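Local atomic coordinates of Rbsd/fucu transport protein family protein (Streptococcus pneumoniae, PDB entry 4A34), a protein that binds L-fucose and probably catalyses the interconversion of the alpha and beta anomers of the sugar. Residues M18-G21 / H22-I26. Sequence-based numbering, arbitrary orientation.
Sequences MEMG and HGDEI. With FUL (beta-L-fucopyranose), chain B.
A type II beta turn from Gly-21 to Asp-24 joins helix 11-19 to strand 25-29 and carries His-22 into the fucose pocket, an example of a turn that is braced by a carboxylate as well as by its own backbone bond. The turn closes through Asp-24 N, which donates to Gly-21 O over 3.2 Å from above the carbonyl plane. Asp-24 then reaches back: its OD2 accepts Gly-21 N at 2.8 Å on the anti side of the carboxylate, 25° out of its plane. A water between Glu-19 O and the same OD2 adds a second grip and ties the end of the helix to the turn, while Asp-24 OD1 bonds to Ser-37 OG of a second subunit. Gly-23 takes the third position of the turn at positive phi (95°), a place glycine commonly fills. His-22 swings outward with CG anti to its backbone N (chi1 -177°), and its ND1 donates to the ring oxygen O5 of beta-L-fucopyranose in a nearly straight bond of 2.6 Å. Asp-64 holds the other ring nitrogen, NE2, fixing the imidazole's rotation. On the strand side of the turn, Met-20 passes Asp-24 CB with its CG and bends at its thioether to set CE 3.7 Å from Ile-26 CD1, the two side chains crossing at about a right angle. The arrangement is that of a helix-to-strand connection lining a sugar site at a subunit interface, with Asp-30 and Tyr-112 of the second subunit also binding the fucose.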
loop_
_atom_site.group_PDB
_atom_site.type_symbol
_atom_site.label_atom_id
_atom_site.label_comp_id
_atom_site.label_asym_id
_atom_site.label_seq_id
_atom_site.Cartn_x
_atom_site.Cartn_y
_atom_site.Cartn_z
ATOM N N MET I 18 -13.718 19.779 5.787
ATOM C CA MET I 18 -13.712 19.604 7.237
ATOM C C MET I 18 -12.305 19.578 7.832
ATOM O O MET I 18 -12.037 20.256 8.826
ATOM C CB MET I 18 -14.466 18.326 7.613
ATOM C CG MET I 18 -15.974 18.443 7.534
ATOM S SD MET I 18 -16.551 19.408 8.940
ATOM C CE MET I 18 -16.880 18.095 10.125
ATOM N N GLU I 19 -11.408 18.802 7.226
ATOM C CA GLU I 19 -10.060 18.641 7.771
ATOM C C GLU I 19 -9.147 19.831 7.465
ATOM O O GLU I 19 -8.045 19.929 8.005
ATOM C CB GLU I 19 -9.425 17.314 7.335
ATOM C CG GLU I 19 -9.185 17.182 5.858
ATOM C CD GLU I 19 -9.003 15.741 5.399
ATOM O OE1 GLU I 19 -9.589 14.818 6.003
ATOM O OE2 GLU I 19 -8.276 15.543 4.407
ATOM N N MET I 20 -9.610 20.732 6.601
ATOM C CA MET I 20 -8.918 22.001 6.376
ATOM C C MET I 20 -9.007 22.881 7.620
ATOM O O MET I 20 -10.044 22.960 8.271
ATOM C CB MET I 20 -9.492 22.737 5.156
ATOM C CG MET I 20 -8.854 22.354 3.831
ATOM S SD MET I 20 -9.583 23.193 2.412
ATOM C CE MET I 20 -10.451 21.878 1.595
ATOM N N GLY I 21 -7.902 23.535 7.945
ATOM C CA GLY I 21 -7.888 24.533 9.005
ATOM C C GLY I 21 -7.611 25.908 8.430
ATOM O O GLY I 21 -7.562 26.084 7.205
ATOM N N HIS I 22 -7.435 26.875 9.328
ATOM C CA HIS I 22 -7.134 28.268 8.998
ATOM C C HIS I 22 -5.870 28.397 8.156
ATOM O O HIS I 22 -4.830 27.829 8.498
ATOM C CB HIS I 22 -6.975 29.065 10.299
ATOM C CG HIS I 22 -6.733 30.532 10.104
ATOM N ND1 HIS I 22 -6.053 31.296 11.028
ATOM C CD2 HIS I 22 -7.082 31.373 9.101
ATOM C CE1 HIS I 22 -5.999 32.547 10.601
ATOM N NE2 HIS I 22 -6.606 32.618 9.430
ATOM N N GLY I 23 -5.968 29.146 7.060
ATOM C CA GLY I 23 -4.830 29.380 6.172
ATOM C C GLY I 23 -4.770 28.424 4.990
ATOM O O GLY I 23 -4.138 28.730 3.968
ATOM N N ASP I 24 -5.417 27.263 5.127
ATOM C CA ASP I 24 -5.439 26.276 4.052
ATOM C C ASP I 24 -6.172 26.836 2.849
ATOM O O ASP I 24 -7.119 27.609 2.997
ATOM C CB ASP I 24 -6.113 24.980 4.502
ATOM C CG ASP I 24 -5.210 24.107 5.341
ATOM O OD1 ASP I 24 -3.972 24.149 5.159
ATOM O OD2 ASP I 24 -5.754 23.364 6.181
ATOM N N GLU I 25 -5.723 26.446 1.661
ATOM C CA GLU I 25 -6.355 26.875 0.416
ATOM C C GLU I 25 -6.910 25.684 -0.364
ATOM O O GLU I 25 -6.441 24.556 -0.213
ATOM C CB GLU I 25 -5.372 27.672 -0.440
ATOM C CG GLU I 25 -4.951 28.992 0.192
ATOM C CD GLU I 25 -3.793 29.664 -0.521
ATOM O OE1 GLU I 25 -3.581 29.407 -1.725
ATOM O OE2 GLU I 25 -3.087 30.460 0.123
ATOM N N ILE I 26 -7.930 25.949 -1.176
ATOM C CA ILE I 26 -8.529 24.934 -2.037
ATOM C C ILE I 26 -8.871 25.536 -3.388
ATOM O O ILE I 26 -9.414 26.635 -3.460
ATOM C CB ILE I 26 -9.792 24.265 -1.403
ATOM C CG1 ILE I 26 -10.383 23.227 -2.376
ATOM C CG2 ILE I 26 -10.809 25.319 -0.967
ATOM C CD1 ILE I 26 -11.529 22.446 -1.855
HETATM C C1 FUL B . -4.599 29.457 13.859
HETATM C C2 FUL B . -5.632 28.866 14.825
HETATM O O2 FUL B . -5.153 27.645 15.315
HETATM C C3 FUL B . -5.811 29.852 15.981
HETATM O O3 FUL B . -6.808 29.459 16.891
HETATM C C4 FUL B . -6.160 31.228 15.434
HETATM O O4 FUL B . -7.390 31.123 14.763
HETATM C C5 FUL B . -5.093 31.670 14.436
HETATM C C6 FUL B . -5.361 33.074 13.901
HETATM O O5 FUL B . -5.053 30.721 13.382
HETATM O O1 FUL B . -4.339 28.594 12.778
HETATM O O HOH W 1 -5.389 21.097 7.735
#